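PDB 4Y9J: protein ACDH-11, isoform b, which belongs to the acyl-CoA dehydrogenase family of flavoproteins and binds flavin-adenine dinucleotide and the ligand UCC in neighbouring pockets. Local coordinates for residues G140-P145 with T280-P284; F223-D228 with L283-L288; A322-Y326 with D438-T442. All blocks are in the same frame, centred on the assembly; numbering follows the deposited sequence.

Interaction 1. Residues G140-P145 with T280-P284; sequences GLVSCP and TKQLP. With UCC (S-{(3S,5R,9R)-1-[(2R,3S,4R,5R)-5-(6-amino-9H-purin-9-yl)-4-hydroxy-3-(phosphonooxy)tetrahydrofuran-2-yl]-3,5,9-trihydroxy-8,8-dimethyl-3,5-dioxido-10,14-dioxo-2,4,6-trioxa-11,15-diaza-3lambda~5~,5lambda~5~-diphosphaheptadecan-17-yl} undecanethioate), chain F.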
loop_
_atom_site.group_PDB
_atom_site.type_symbol
_atom_site.label_atom_id
_atom_site.label_comp_id
_atom_site.label_asym_id
_atom_site.label_seq_id
_atom_site.Cartn_x
_atom_site.Cartn_y
_atom_site.Cartn_z
ATOM N N GLY B 140 -15.534 -10.126 12.466
ATOM C CA GLY B 140 -14.955 -9.226 11.471
ATOM C C GLY B 140 -15.931 -8.137 11.070
ATOM O O GLY B 140 -15.979 -7.747 9.935
ATOM N N LEU B 141 -16.747 -7.692 12.020
ATOM C CA LEU B 141 -17.792 -6.735 11.818
ATOM C C LEU B 141 -18.973 -7.115 10.942
ATOM O O LEU B 141 -19.815 -6.278 10.584
ATOM C CB LEU B 141 -17.189 -5.349 11.406
ATOM C CG LEU B 141 -17.172 -4.323 12.494
ATOM C CD1 LEU B 141 -18.600 -3.939 12.908
ATOM C CD2 LEU B 141 -16.344 -4.735 13.686
ATOM N N VAL B 142 -19.075 -8.389 10.603
ATOM C CA VAL B 142 -20.304 -8.926 10.032
ATOM C C VAL B 142 -21.493 -8.782 10.996
ATOM O O VAL B 142 -22.636 -8.721 10.527
ATOM C CB VAL B 142 -20.072 -10.333 9.425
ATOM C CG1 VAL B 142 -21.415 -10.940 8.944
ATOM C CG2 VAL B 142 -19.157 -10.172 8.215
ATOM N N SER B 143 -21.204 -8.581 12.279
ATOM C CA SER B 143 -22.169 -8.151 13.214
ATOM C C SER B 143 -22.963 -6.951 12.783
ATOM O O SER B 143 -24.102 -6.816 13.193
ATOM C CB SER B 143 -21.463 -7.841 14.549
ATOM O OG SER B 143 -20.287 -7.032 14.259
ATOM N N CYS B 144 -22.370 -5.994 12.060
ATOM C CA CYS B 144 -23.101 -4.802 11.654
ATOM C C CYS B 144 -24.231 -5.075 10.647
ATOM O O CYS B 144 -25.407 -4.812 10.955
ATOM C CB CYS B 144 -22.115 -3.725 11.206
ATOM S SG CYS B 144 -22.802 -2.428 10.218
ATOM N N PRO B 145 -23.946 -5.713 9.518
ATOM C CA PRO B 145 -25.067 -6.065 8.678
ATOM C C PRO B 145 -26.031 -7.052 9.344
ATOM O O PRO B 145 -27.206 -7.001 9.018
ATOM C CB PRO B 145 -24.437 -6.656 7.431
ATOM C CG PRO B 145 -23.034 -6.962 7.832
ATOM C CD PRO B 145 -22.663 -5.935 8.827
ATOM N N THR B 280 -13.747 -0.822 12.742
ATOM C CA THR B 280 -14.657 -1.375 11.755
ATOM C C THR B 280 -14.082 -1.379 10.331
ATOM O O THR B 280 -14.824 -1.325 9.316
ATOM C CB THR B 280 -16.106 -0.756 11.788
ATOM O OG1 THR B 280 -16.117 0.543 11.198
ATOM C CG2 THR B 280 -16.690 -0.625 13.273
ATOM N N LYS B 281 -12.763 -1.444 10.228
ATOM C CA LYS B 281 -12.105 -1.368 8.945
ATOM C C LYS B 281 -12.512 -2.545 7.985
ATOM O O LYS B 281 -12.385 -2.406 6.781
ATOM C CB LYS B 281 -10.530 -1.354 9.117
ATOM C CG LYS B 281 -9.981 -0.113 9.793
ATOM C CD LYS B 281 -8.416 -0.110 9.766
ATOM C CE LYS B 281 -7.807 1.192 10.264
ATOM N NZ LYS B 281 -8.108 2.251 9.287
ATOM N N GLN B 282 -12.953 -3.638 8.556
ATOM C CA GLN B 282 -13.453 -4.786 7.842
ATOM C C GLN B 282 -14.684 -4.454 7.018
ATOM O O GLN B 282 -14.916 -5.061 5.953
ATOM C CB GLN B 282 -13.829 -5.958 8.793
ATOM C CG GLN B 282 -12.863 -6.264 9.943
ATOM C CD GLN B 282 -13.132 -5.425 11.198
ATOM O OE1 GLN B 282 -13.676 -4.329 11.157
ATOM N NE2 GLN B 282 -12.742 -5.954 12.288
ATOM N N LEU B 283 -15.487 -3.546 7.556
ATOM C CA LEU B 283 -16.818 -3.207 7.045
ATOM C C LEU B 283 -16.760 -2.152 5.928
ATOM O O LEU B 283 -16.176 -1.090 6.129
ATOM C CB LEU B 283 -17.623 -2.688 8.249
ATOM C CG LEU B 283 -18.944 -2.039 7.970
ATOM C CD1 LEU B 283 -19.962 -3.098 7.632
ATOM C CD2 LEU B 283 -19.410 -1.354 9.255
ATOM N N PRO B 284 -17.420 -2.380 4.783
ATOM C CA PRO B 284 -17.345 -1.284 3.820
ATOM C C PRO B 284 -18.363 -0.205 4.149
ATOM O O PRO B 284 -19.558 -0.511 4.190
ATOM C CB PRO B 284 -17.707 -1.941 2.518
ATOM C CG PRO B 284 -18.329 -3.231 2.892
ATOM C CD PRO B 284 -17.878 -3.633 4.199
HETATM O OA1 UCC F . -25.487 4.366 12.918
HETATM C CA1 UCC F . -26.140 3.630 12.082
HETATM C CA2 UCC F . -25.747 2.269 11.494
HETATM C CA3 UCC F . -24.664 1.465 12.142
HETATM C CA4 UCC F . -25.021 -0.058 12.199
HETATM C CA5 UCC F . -25.252 -0.473 13.658
HETATM C CA6 UCC F . -24.623 -1.789 13.957
HETATM C CA7 UCC F . -24.849 -2.207 15.401
HETATM C CA8 UCC F . -24.290 -3.568 15.289
HETATM C CA9 UCC F . -23.374 -4.069 16.269
HETATM C C10 UCC F . -22.026 -4.316 15.759
HETATM C C11 UCC F . -21.206 -3.337 16.586
HETATM S S UCC F . -27.605 4.026 11.378
HETATM C CP1 UCC F . -28.114 5.684 11.970
HETATM C CP2 UCC F . -28.344 5.792 13.446
HETATM N NP1 UCC F . -29.021 7.051 13.822
HETATM C CP3 UCC F . -29.537 7.126 15.050
HETATM O OP1 UCC F . -29.382 6.271 15.923
HETATM C CP4 UCC F . -30.426 8.318 15.342
HETATM C CP5 UCC F . -29.943 9.004 16.629
HETATM N NP2 UCC F . -30.980 9.993 16.892
HETATM C CP6 UCC F . -32.126 9.735 17.522
HETATM O OP2 UCC F . -32.380 8.660 18.046
HETATM C CP8 UCC F . -33.054 10.926 17.655
HETATM O OP3 UCC F . -33.568 10.967 19.020
HETATM C CPB UCC F . -34.322 10.886 16.836
HETATM C CP7 UCC F . -35.124 9.579 16.759
HETATM C CP9 UCC F . -33.711 10.682 15.381
HETATM C CPA UCC F . -34.918 12.275 16.516
HETATM O O7 UCC F . -36.089 12.118 15.676
HETATM P P2 UCC F . -37.202 13.295 15.611
HETATM O O21 UCC F . -38.293 12.925 14.620
HETATM O O22 UCC F . -36.424 14.618 15.586
HETATM O O6 UCC F . -37.758 13.210 17.138
HETATM P P1 UCC F . -39.224 12.851 17.648
HETATM O O11 UCC F . -40.284 13.814 17.134
HETATM O O12 UCC F . -39.022 12.700 19.126
HETATM O "O5'" UCC F . -39.410 11.348 16.948
HETATM C "C5'" UCC F . -40.474 11.119 15.993
HETATM C "C4'" UCC F . -41.338 9.903 16.383
HETATM C "C3'" UCC F . -42.002 10.105 17.742
HETATM O "O3'" UCC F . -43.213 9.397 17.657
HETATM P P3 UCC F . -44.618 10.115 17.729
HETATM O O33 UCC F . -45.572 8.967 17.483
HETATM O O32 UCC F . -44.641 11.025 16.523
HETATM O O31 UCC F . -44.632 10.776 19.131
HETATM C "C2'" UCC F . -41.099 9.421 18.759
HETATM O "O2'" UCC F . -41.770 8.833 19.873
HETATM O "O4'" UCC F . -40.502 8.734 16.515
HETATM C "C1'" UCC F . -40.585 8.288 17.862
HETATM N N9 UCC F . -39.314 7.675 18.275
HETATM C C4 UCC F . -39.258 6.451 18.790
HETATM N N3 UCC F . -40.148 5.455 19.015
HETATM C C8 UCC F . -38.092 8.258 18.264
HETATM N N7 UCC F . -37.193 7.377 18.742
HETATM C C5 UCC F . -37.841 6.238 19.076
HETATM C C6 UCC F . -37.468 4.893 19.589
HETATM N N6 UCC F . -36.166 4.631 19.872
HETATM N N1 UCC F . -38.475 3.992 19.827
HETATM C C2 UCC F . -39.762 4.281 19.544
#
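Gly140 and Leu141 run past Gln282 and Leu283 with CA atoms 5.9 Å (Gly140 to Gln282) and 6.0 Å (Leu141 to Leu283) apart. Residues 280-283 form a type I beta turn, closed by the bond from Leu283 N to Thr280 O. On the other side Gly140 and Leu141 both have positive phi, and Cys144 N bonds back to Leu141 O as the chain enters helix 143-158. The closest approach is Gly140 O to Gln282 CB, 3.0 Å, which sets the carbonyl hard against the base of the glutamine side chain.

Leu141 points into the turn and is held from two sides. Its CG meets Thr280 CB at 3.8 Å, and the Gln282 side chain lies across it at about a right angle. Gln282 is bent at chi2 (87°), which folds the amide back over Leu141, with OE1 3.7 Å from Leu141 CB. NE2 is hydrogen-bonded to Asp438 of helix 432-439, so the nitrogen end of the amide is anchored beyond the turn. Leu283 has its CG swung anti to the backbone N (chi1 169°); both its methyls lie against Cys144 SG, CD2 closer at 3.7 Å, and CD1 also reaches Pro145 CD at 4.1 Å. The same sulfur faces UCC, with Cys144 SG 3.8 Å from CA4 of the ligand chain, and Ser143 OG approaches C10.

The contact joins the start of helix 143-158 in the N-terminal part to the turn before strand 285-298 in the middle domain. Its chemistry is almost wholly apolar: Gln282 OE1 is buried with no polar partner in the model, so cohesion across the two segments comes from close van der Waals fit, which continues through Cys144 onto the ligand's alkyl chain.

Interaction 2. Residues F223-D228 with L283-L288; sequences FSSAVD and LPTAEL. With FAD (flavin-adenine dinucleotide), chain E.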
loop_
_atom_site.group_PDB
_atom_site.type_symbol
_atom_site.label_atom_id
_atom_site.label_comp_id
_atom_site.label_asym_id
_atom_site.label_seq_id
_atom_site.Cartn_x
_atom_site.Cartn_y
_atom_site.Cartn_z
ATOM N N PHE B 223 -23.017 8.370 5.694
ATOM C CA PHE B 223 -22.464 7.114 6.191
ATOM C C PHE B 223 -23.434 6.025 5.767
ATOM O O PHE B 223 -24.582 6.034 6.245
ATOM C CB PHE B 223 -22.346 6.983 7.729
ATOM C CG PHE B 223 -21.210 7.787 8.346
ATOM C CD1 PHE B 223 -21.264 9.181 8.406
ATOM C CD2 PHE B 223 -20.048 7.159 8.777
ATOM C CE1 PHE B 223 -20.169 9.906 8.965
ATOM C CE2 PHE B 223 -18.980 7.893 9.309
ATOM C CZ PHE B 223 -19.056 9.251 9.386
ATOM N N SER B 224 -22.947 5.088 4.945
ATOM C CA SER B 224 -23.773 3.906 4.538
ATOM C C SER B 224 -22.944 2.655 4.666
ATOM O O SER B 224 -22.131 2.345 3.783
ATOM C CB SER B 224 -24.200 4.093 3.076
ATOM O OG SER B 224 -25.054 5.168 2.956
ATOM N N SER B 225 -23.074 1.983 5.785
ATOM C CA SER B 225 -22.370 0.769 6.067
ATOM C C SER B 225 -22.968 -0.467 5.385
ATOM O O SER B 225 -24.149 -0.535 5.123
ATOM C CB SER B 225 -22.301 0.558 7.578
ATOM O OG SER B 225 -21.452 1.505 8.177
ATOM N N ALA B 226 -22.086 -1.423 5.054
ATOM C CA ALA B 226 -22.450 -2.692 4.405
ATOM C C ALA B 226 -23.115 -2.429 3.091
ATOM O O ALA B 226 -24.216 -2.934 2.798
ATOM C CB ALA B 226 -23.336 -3.539 5.314
ATOM N N VAL B 227 -22.450 -1.627 2.241
ATOM C CA VAL B 227 -22.944 -1.402 0.871
ATOM C C VAL B 227 -22.854 -2.623 -0.079
ATOM O O VAL B 227 -23.305 -2.551 -1.197
ATOM C CB VAL B 227 -22.265 -0.156 0.198
ATOM C CG1 VAL B 227 -22.848 1.121 0.704
ATOM C CG2 VAL B 227 -20.799 -0.148 0.368
ATOM N N ASP B 228 -22.296 -3.722 0.401
ATOM C CA ASP B 228 -22.429 -5.015 -0.215
ATOM C C ASP B 228 -23.858 -5.674 0.078
ATOM O O ASP B 228 -24.107 -6.795 -0.413
ATOM C CB ASP B 228 -21.384 -5.956 0.322
ATOM C CG ASP B 228 -21.492 -6.122 1.811
ATOM O OD1 ASP B 228 -21.414 -5.121 2.582
ATOM O OD2 ASP B 228 -21.642 -7.262 2.271
ATOM N N LEU B 283 -15.487 -3.546 7.556
ATOM C CA LEU B 283 -16.818 -3.207 7.045
ATOM C C LEU B 283 -16.760 -2.152 5.928
ATOM O O LEU B 283 -16.176 -1.090 6.129
ATOM C CB LEU B 283 -17.623 -2.688 8.249
ATOM C CG LEU B 283 -18.944 -2.039 7.970
ATOM C CD1 LEU B 283 -19.962 -3.098 7.632
ATOM C CD2 LEU B 283 -19.410 -1.354 9.255
ATOM N N PRO B 284 -17.420 -2.380 4.783
ATOM C CA PRO B 284 -17.345 -1.284 3.820
ATOM C C PRO B 284 -18.363 -0.205 4.149
ATOM O O PRO B 284 -19.558 -0.511 4.190
ATOM C CB PRO B 284 -17.707 -1.941 2.518
ATOM C CG PRO B 284 -18.329 -3.231 2.892
ATOM C CD PRO B 284 -17.878 -3.633 4.199
ATOM N N THR B 285 -17.917 0.965 4.476
ATOM C CA THR B 285 -18.831 2.080 4.759
ATOM C C THR B 285 -18.551 3.135 3.725
ATOM O O THR B 285 -17.431 3.636 3.593
ATOM C CB THR B 285 -18.645 2.615 6.207
ATOM O OG1 THR B 285 -18.867 1.580 7.183
ATOM C CG2 THR B 285 -19.506 3.836 6.473
ATOM N N ALA B 286 -19.580 3.524 2.977
ATOM C CA ALA B 286 -19.443 4.475 1.884
ATOM C C ALA B 286 -20.211 5.731 2.084
ATOM O O ALA B 286 -21.150 5.817 2.914
ATOM C CB ALA B 286 -19.941 3.791 0.584
ATOM N N GLU B 287 -19.878 6.729 1.295
ATOM C CA GLU B 287 -20.770 7.839 1.033
ATOM C C GLU B 287 -21.473 7.561 -0.297
ATOM O O GLU B 287 -20.812 7.213 -1.290
ATOM C CB GLU B 287 -20.016 9.153 0.912
ATOM C CG GLU B 287 -19.197 9.470 2.164
ATOM C CD GLU B 287 -18.247 10.646 2.040
ATOM O OE1 GLU B 287 -18.395 11.484 1.094
ATOM O OE2 GLU B 287 -17.355 10.690 2.944
ATOM N N LEU B 288 -22.761 7.774 -0.318
ATOM C CA LEU B 288 -23.617 7.492 -1.492
ATOM C C LEU B 288 -24.243 8.719 -2.039
ATOM O O LEU B 288 -24.943 9.466 -1.317
ATOM C CB LEU B 288 -24.707 6.441 -1.175
ATOM C CG LEU B 288 -24.222 5.114 -0.585
ATOM C CD1 LEU B 288 -25.481 4.290 -0.307
ATOM C CD2 LEU B 288 -23.231 4.411 -1.426
HETATM P PA FAD E . -23.492 14.788 15.623
HETATM O O1A FAD E . -24.960 14.683 16.035
HETATM O O2A FAD E . -23.094 15.938 14.683
HETATM O O5B FAD E . -22.579 15.078 16.924
HETATM C C5B FAD E . -22.630 14.168 18.017
HETATM C C4B FAD E . -22.362 14.958 19.267
HETATM O O4B FAD E . -23.413 15.947 19.325
HETATM C C3B FAD E . -22.381 14.141 20.519
HETATM O O3B FAD E . -21.700 14.824 21.638
HETATM C C2B FAD E . -23.858 14.249 20.849
HETATM O O2B FAD E . -24.119 13.942 22.228
HETATM C C1B FAD E . -24.124 15.739 20.527
HETATM N N9A FAD E . -25.565 16.025 20.397
HETATM C C8A FAD E . -26.363 15.753 19.316
HETATM N N7A FAD E . -27.652 16.103 19.597
HETATM C C5A FAD E . -27.671 16.650 20.852
HETATM C C6A FAD E . -28.693 17.221 21.735
HETATM N N6A FAD E . -29.983 17.320 21.309
HETATM N N1A FAD E . -28.283 17.648 22.955
HETATM C C2A FAD E . -27.016 17.529 23.372
HETATM N N3A FAD E . -26.032 17.029 22.624
HETATM C C4A FAD E . -26.306 16.586 21.375
HETATM N N1 FAD E . -25.402 6.099 9.858
HETATM C C2 FAD E . -26.277 5.517 8.984
HETATM O O2 FAD E . -27.409 6.054 8.862
HETATM N N3 FAD E . -26.060 4.403 8.370
HETATM C C4 FAD E . -24.951 3.703 8.423
HETATM O O4 FAD E . -24.802 2.677 7.797
HETATM C C4X FAD E . -23.907 4.277 9.347
HETATM N N5 FAD E . -22.645 3.658 9.353
HETATM C C5X FAD E . -21.741 4.305 10.240
HETATM C C6 FAD E . -20.467 3.668 10.329
HETATM C C7 FAD E . -19.497 4.231 11.224
HETATM C C7M FAD E . -18.200 3.492 11.303
HETATM C C8 FAD E . -19.823 5.456 11.924
HETATM C C8M FAD E . -18.777 6.085 12.860
HETATM C C9 FAD E . -21.060 6.086 11.841
HETATM C C9A FAD E . -22.051 5.535 10.963
HETATM N N10 FAD E . -23.258 6.164 10.835
HETATM C C10 FAD E . -24.200 5.542 9.979
HETATM C "C1'" FAD E . -23.531 7.411 11.455
HETATM C "C2'" FAD E . -23.889 7.475 12.945
HETATM O "O2'" FAD E . -25.218 7.067 13.203
HETATM C "C3'" FAD E . -23.690 8.912 13.418
HETATM O "O3'" FAD E . -22.305 9.136 13.316
HETATM C "C4'" FAD E . -24.206 9.106 14.832
HETATM O "O4'" FAD E . -25.615 8.885 14.914
HETATM C "C5'" FAD E . -23.838 10.497 15.362
HETATM O "O5'" FAD E . -24.420 11.540 14.478
HETATM P P FAD E . -23.361 12.609 13.772
HETATM O O1P FAD E . -22.246 11.822 13.207
HETATM O O2P FAD E . -24.182 13.537 12.913
HETATM O O3P FAD E . -22.833 13.448 15.074
#
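Ser225 and Thr285 meet hydroxyl to hydroxyl, Thr285 OG1 giving its proton to Ser225 OG at 2.8 Å. Ser225 OG in turn donates to FAD N5 at 2.7 Å, and Ser225 N donates to FAD O4 in a nearly straight bond (2.7 Å, 170°). One serine thus grips the flavin at both N5 and O4. Phe223 lies against the same ring system, its CD2 3.4 Å from FAD C9A, and touches Thr285 CG2.

Behind this shell, antiparallel pairing fixes the serine. Ser224 and Ala286 form the hydrogen-bonded pair, N to O in both directions. Ser225 and Thr285 form the adjoining non-hydrogen-bonded pair, their CA atoms only 4.0 Å apart. Ala226 N then bonds Pro284 O at 2.8 Å as the chain leaves the strand. Away from the flavin, Val227 CG1 packs on Ala286 CB (3.9 Å) and on Leu288. Lys277 NZ also hydrogen-bonds Thr285 OG1, consistent with this hydroxyl pointing its proton at Ser225.

The pair belongs to the middle-domain beta sheet: strand 269-274 covers Ala286, Val227 and Leu288, while helix 143-158 packs on Ser225 and Ala226.

Interaction 3. Residues A322-Y326 with D438-T442; sequences ASLGY and DAQVT. With UCC (S-{(3S,5R,9R)-1-[(2R,3S,4R,5R)-5-(6-amino-9H-purin-9-yl)-4-hydroxy-3-(phosphonooxy)tetrahydrofuran-2-yl]-3,5,9-trihydroxy-8,8-dimethyl-3,5-dioxido-10,14-dioxo-2,4,6-trioxa-11,15-diaza-3lambda~5~,5lambda~5~-diphosphaheptadecan-17-yl} undecanethioate), chain F.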
loop_
_atom_site.group_PDB
_atom_site.type_symbol
_atom_site.label_atom_id
_atom_site.label_comp_id
_atom_site.label_asym_id
_atom_site.label_seq_id
_atom_site.Cartn_x
_atom_site.Cartn_y
_atom_site.Cartn_z
ATOM N N ALA B 322 -22.434 -6.260 21.001
ATOM C CA ALA B 322 -21.093 -6.009 20.506
ATOM C C ALA B 322 -20.217 -5.399 21.606
ATOM O O ALA B 322 -19.120 -5.875 21.820
ATOM C CB ALA B 322 -21.143 -5.069 19.346
ATOM N N SER B 323 -20.733 -4.405 22.331
ATOM C CA SER B 323 -19.999 -3.816 23.429
ATOM C C SER B 323 -19.586 -4.892 24.429
ATOM O O SER B 323 -18.440 -4.966 24.870
ATOM C CB SER B 323 -20.857 -2.746 24.122
ATOM O OG SER B 323 -21.047 -1.626 23.307
ATOM N N LEU B 324 -20.526 -5.718 24.812
ATOM C CA LEU B 324 -20.324 -6.739 25.801
ATOM C C LEU B 324 -19.432 -7.846 25.262
ATOM O O LEU B 324 -18.654 -8.429 26.026
ATOM C CB LEU B 324 -21.666 -7.299 26.285
ATOM C CG LEU B 324 -22.402 -6.291 27.194
ATOM C CD1 LEU B 324 -23.854 -6.598 27.325
ATOM C CD2 LEU B 324 -21.743 -6.210 28.551
ATOM N N GLY B 325 -19.566 -8.128 23.976
ATOM C CA GLY B 325 -18.694 -9.079 23.304
ATOM C C GLY B 325 -17.192 -8.692 23.382
ATOM O O GLY B 325 -16.343 -9.550 23.747
ATOM N N TYR B 326 -16.913 -7.424 23.175
ATOM C CA TYR B 326 -15.531 -6.905 23.271
ATOM C C TYR B 326 -15.009 -6.924 24.712
ATOM O O TYR B 326 -13.845 -7.286 24.954
ATOM C CB TYR B 326 -15.425 -5.506 22.691
ATOM C CG TYR B 326 -15.684 -5.472 21.198
ATOM C CD1 TYR B 326 -14.979 -6.272 20.348
ATOM C CD2 TYR B 326 -16.642 -4.632 20.639
ATOM C CE1 TYR B 326 -15.210 -6.255 18.983
ATOM C CE2 TYR B 326 -16.858 -4.593 19.271
ATOM C CZ TYR B 326 -16.141 -5.421 18.455
ATOM O OH TYR B 326 -16.352 -5.516 17.095
ATOM N N ASP B 438 -12.421 -1.237 17.378
ATOM C CA ASP B 438 -13.780 -1.674 17.107
ATOM C C ASP B 438 -14.794 -1.348 18.237
ATOM O O ASP B 438 -15.877 -0.832 17.971
ATOM C CB ASP B 438 -13.822 -3.152 16.684
ATOM C CG ASP B 438 -13.106 -3.424 15.276
ATOM O OD1 ASP B 438 -12.543 -2.483 14.601
ATOM O OD2 ASP B 438 -13.123 -4.628 14.796
ATOM N N ALA B 439 -14.403 -1.588 19.487
ATOM C CA ALA B 439 -15.245 -1.266 20.636
ATOM C C ALA B 439 -15.582 0.238 20.667
ATOM O O ALA B 439 -16.655 0.614 21.113
ATOM C CB ALA B 439 -14.538 -1.660 21.941
ATOM N N GLN B 440 -14.679 1.090 20.167
ATOM C CA GLN B 440 -14.898 2.522 20.097
ATOM C C GLN B 440 -16.036 2.941 19.152
ATOM O O GLN B 440 -16.557 4.043 19.273
ATOM C CB GLN B 440 -13.566 3.250 19.820
ATOM C CG GLN B 440 -13.627 4.739 19.606
ATOM C CD GLN B 440 -14.065 5.481 20.880
ATOM O OE1 GLN B 440 -15.291 5.769 21.065
ATOM N NE2 GLN B 440 -13.167 5.693 21.754
ATOM N N VAL B 441 -16.423 2.094 18.189
ATOM C CA VAL B 441 -17.607 2.439 17.408
ATOM C C VAL B 441 -18.933 2.448 18.264
ATOM O O VAL B 441 -19.883 3.179 17.976
ATOM C CB VAL B 441 -17.786 1.527 16.184
ATOM C CG1 VAL B 441 -18.480 0.230 16.511
ATOM C CG2 VAL B 441 -18.534 2.324 15.108
ATOM N N THR B 442 -18.925 1.602 19.275
ATOM C CA THR B 442 -20.175 1.227 19.973
ATOM C C THR B 442 -20.852 2.388 20.761
ATOM O O THR B 442 -22.059 2.411 20.787
ATOM C CB THR B 442 -20.083 -0.066 20.790
ATOM O OG1 THR B 442 -19.227 0.052 21.941
ATOM C CG2 THR B 442 -19.628 -1.223 19.975
HETATM O OA1 UCC F . -25.487 4.366 12.918
HETATM C CA1 UCC F . -26.140 3.630 12.082
HETATM C CA2 UCC F . -25.747 2.269 11.494
HETATM C CA3 UCC F . -24.664 1.465 12.142
HETATM C CA4 UCC F . -25.021 -0.058 12.199
HETATM C CA5 UCC F . -25.252 -0.473 13.658
HETATM C CA6 UCC F . -24.623 -1.789 13.957
HETATM C CA7 UCC F . -24.849 -2.207 15.401
HETATM C CA8 UCC F . -24.290 -3.568 15.289
HETATM C CA9 UCC F . -23.374 -4.069 16.269
HETATM C C10 UCC F . -22.026 -4.316 15.759
HETATM C C11 UCC F . -21.206 -3.337 16.586
HETATM S S UCC F . -27.605 4.026 11.378
HETATM C CP1 UCC F . -28.114 5.684 11.970
HETATM C CP2 UCC F . -28.344 5.792 13.446
HETATM N NP1 UCC F . -29.021 7.051 13.822
HETATM C CP3 UCC F . -29.537 7.126 15.050
HETATM O OP1 UCC F . -29.382 6.271 15.923
HETATM C CP4 UCC F . -30.426 8.318 15.342
HETATM C CP5 UCC F . -29.943 9.004 16.629
HETATM N NP2 UCC F . -30.980 9.993 16.892
HETATM C CP6 UCC F . -32.126 9.735 17.522
HETATM O OP2 UCC F . -32.380 8.660 18.046
HETATM C CP8 UCC F . -33.054 10.926 17.655
HETATM O OP3 UCC F . -33.568 10.967 19.020
HETATM C CPB UCC F . -34.322 10.886 16.836
HETATM C CP7 UCC F . -35.124 9.579 16.759
HETATM C CP9 UCC F . -33.711 10.682 15.381
HETATM C CPA UCC F . -34.918 12.275 16.516
HETATM O O7 UCC F . -36.089 12.118 15.676
HETATM P P2 UCC F . -37.202 13.295 15.611
HETATM O O21 UCC F . -38.293 12.925 14.620
HETATM O O22 UCC F . -36.424 14.618 15.586
HETATM O O6 UCC F . -37.758 13.210 17.138
HETATM P P1 UCC F . -39.224 12.851 17.648
HETATM O O11 UCC F . -40.284 13.814 17.134
HETATM O O12 UCC F . -39.022 12.700 19.126
HETATM O "O5'" UCC F . -39.410 11.348 16.948
HETATM C "C5'" UCC F . -40.474 11.119 15.993
HETATM C "C4'" UCC F . -41.338 9.903 16.383
HETATM C "C3'" UCC F . -42.002 10.105 17.742
HETATM O "O3'" UCC F . -43.213 9.397 17.657
HETATM P P3 UCC F . -44.618 10.115 17.729
HETATM O O33 UCC F . -45.572 8.967 17.483
HETATM O O32 UCC F . -44.641 11.025 16.523
HETATM O O31 UCC F . -44.632 10.776 19.131
HETATM C "C2'" UCC F . -41.099 9.421 18.759
HETATM O "O2'" UCC F . -41.770 8.833 19.873
HETATM O "O4'" UCC F . -40.502 8.734 16.515
HETATM C "C1'" UCC F . -40.585 8.288 17.862
HETATM N N9 UCC F . -39.314 7.675 18.275
HETATM C C4 UCC F . -39.258 6.451 18.790
HETATM N N3 UCC F . -40.148 5.455 19.015
HETATM C C8 UCC F . -38.092 8.258 18.264
HETATM N N7 UCC F . -37.193 7.377 18.742
HETATM C C5 UCC F . -37.841 6.238 19.076
HETATM C C6 UCC F . -37.468 4.893 19.589
HETATM N N6 UCC F . -36.166 4.631 19.872
HETATM N N1 UCC F . -38.475 3.992 19.827
HETATM C C2 UCC F . -39.762 4.281 19.544
HETATM O O HOH W 1 -14.262 -6.677 15.886
#
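Tyr326 CG stands anti to its carbonyl carbon (chi1 -66°), which sends the ring across to Ala439, while Thr442 holds OG1 between its backbone N and carbonyl carbon (chi1 68°), facing both Ser323 and its own turn. The two segments belong to the helical C-terminal domain of the acyl-CoA dehydrogenase fold, where long helix 304-338 packs against helix 432-439 and the type I turn from Ala439 to Thr442.

The Tyr326 ring lies over the start of Ala439: the backbone N sits 3.8 Å above the ring plane, offset toward the rim, and Ala439 CA is 3.6 Å from Tyr326 CD2. Further out, Asp438 CB comes within 3.5 Å of Tyr326 OH, with the carboxylate plane turned 65° from the ring. This carboxylate is also held from the middle domain, where Thr280 N donates to OD1, so the aspartate ties the helix to the turn there.

At the other end, Ser323 OG and Thr442 OG1 lie 2.8 Å apart in a hydrogen bond, and Asn319 O is a weak second partner of the serine hydroxyl. Thr442 OG1 itself donates to Ala439 O, in the carbonyl plane, an oxygen that also takes the bond from Thr442 N; two donors therefore hold the turn closed. Ala322 turns its CB to the end of the UCC chain, 3.3 Å from C11. A water in the ring plane, at the hydroxyl edge, bridges Tyr326 and Asp438, 2.7 Å from Tyr326 OH and donating to Asp438 OD2 at 2.6 Å.

Overall arrangement
Interactions 1 and 2 share Leu283 and Pro284 and have centres about 10 Å apart; they also touch directly, with Pro145 CB 3.9 Å from Ala226 CB. Interaction 1 meets interaction 3 through Asp438, whose OD1 probably bonds Thr280 N (2.8 Å) and whose OD2 probably bonds Gln282 NE2 (2.9 Å). Interactions 2 and 3 do not touch, their nearest atoms being about 7 Å apart, but residues 280-284 touch both. All three border the FAD pocket, interaction 2 by hydrogen bonds to the flavin and the others through Thr280 and Val441; interactions 1 and 3 also touch the alkyl chain of UCC, through Ser143 and Cys144 in one and Ala322 in the other.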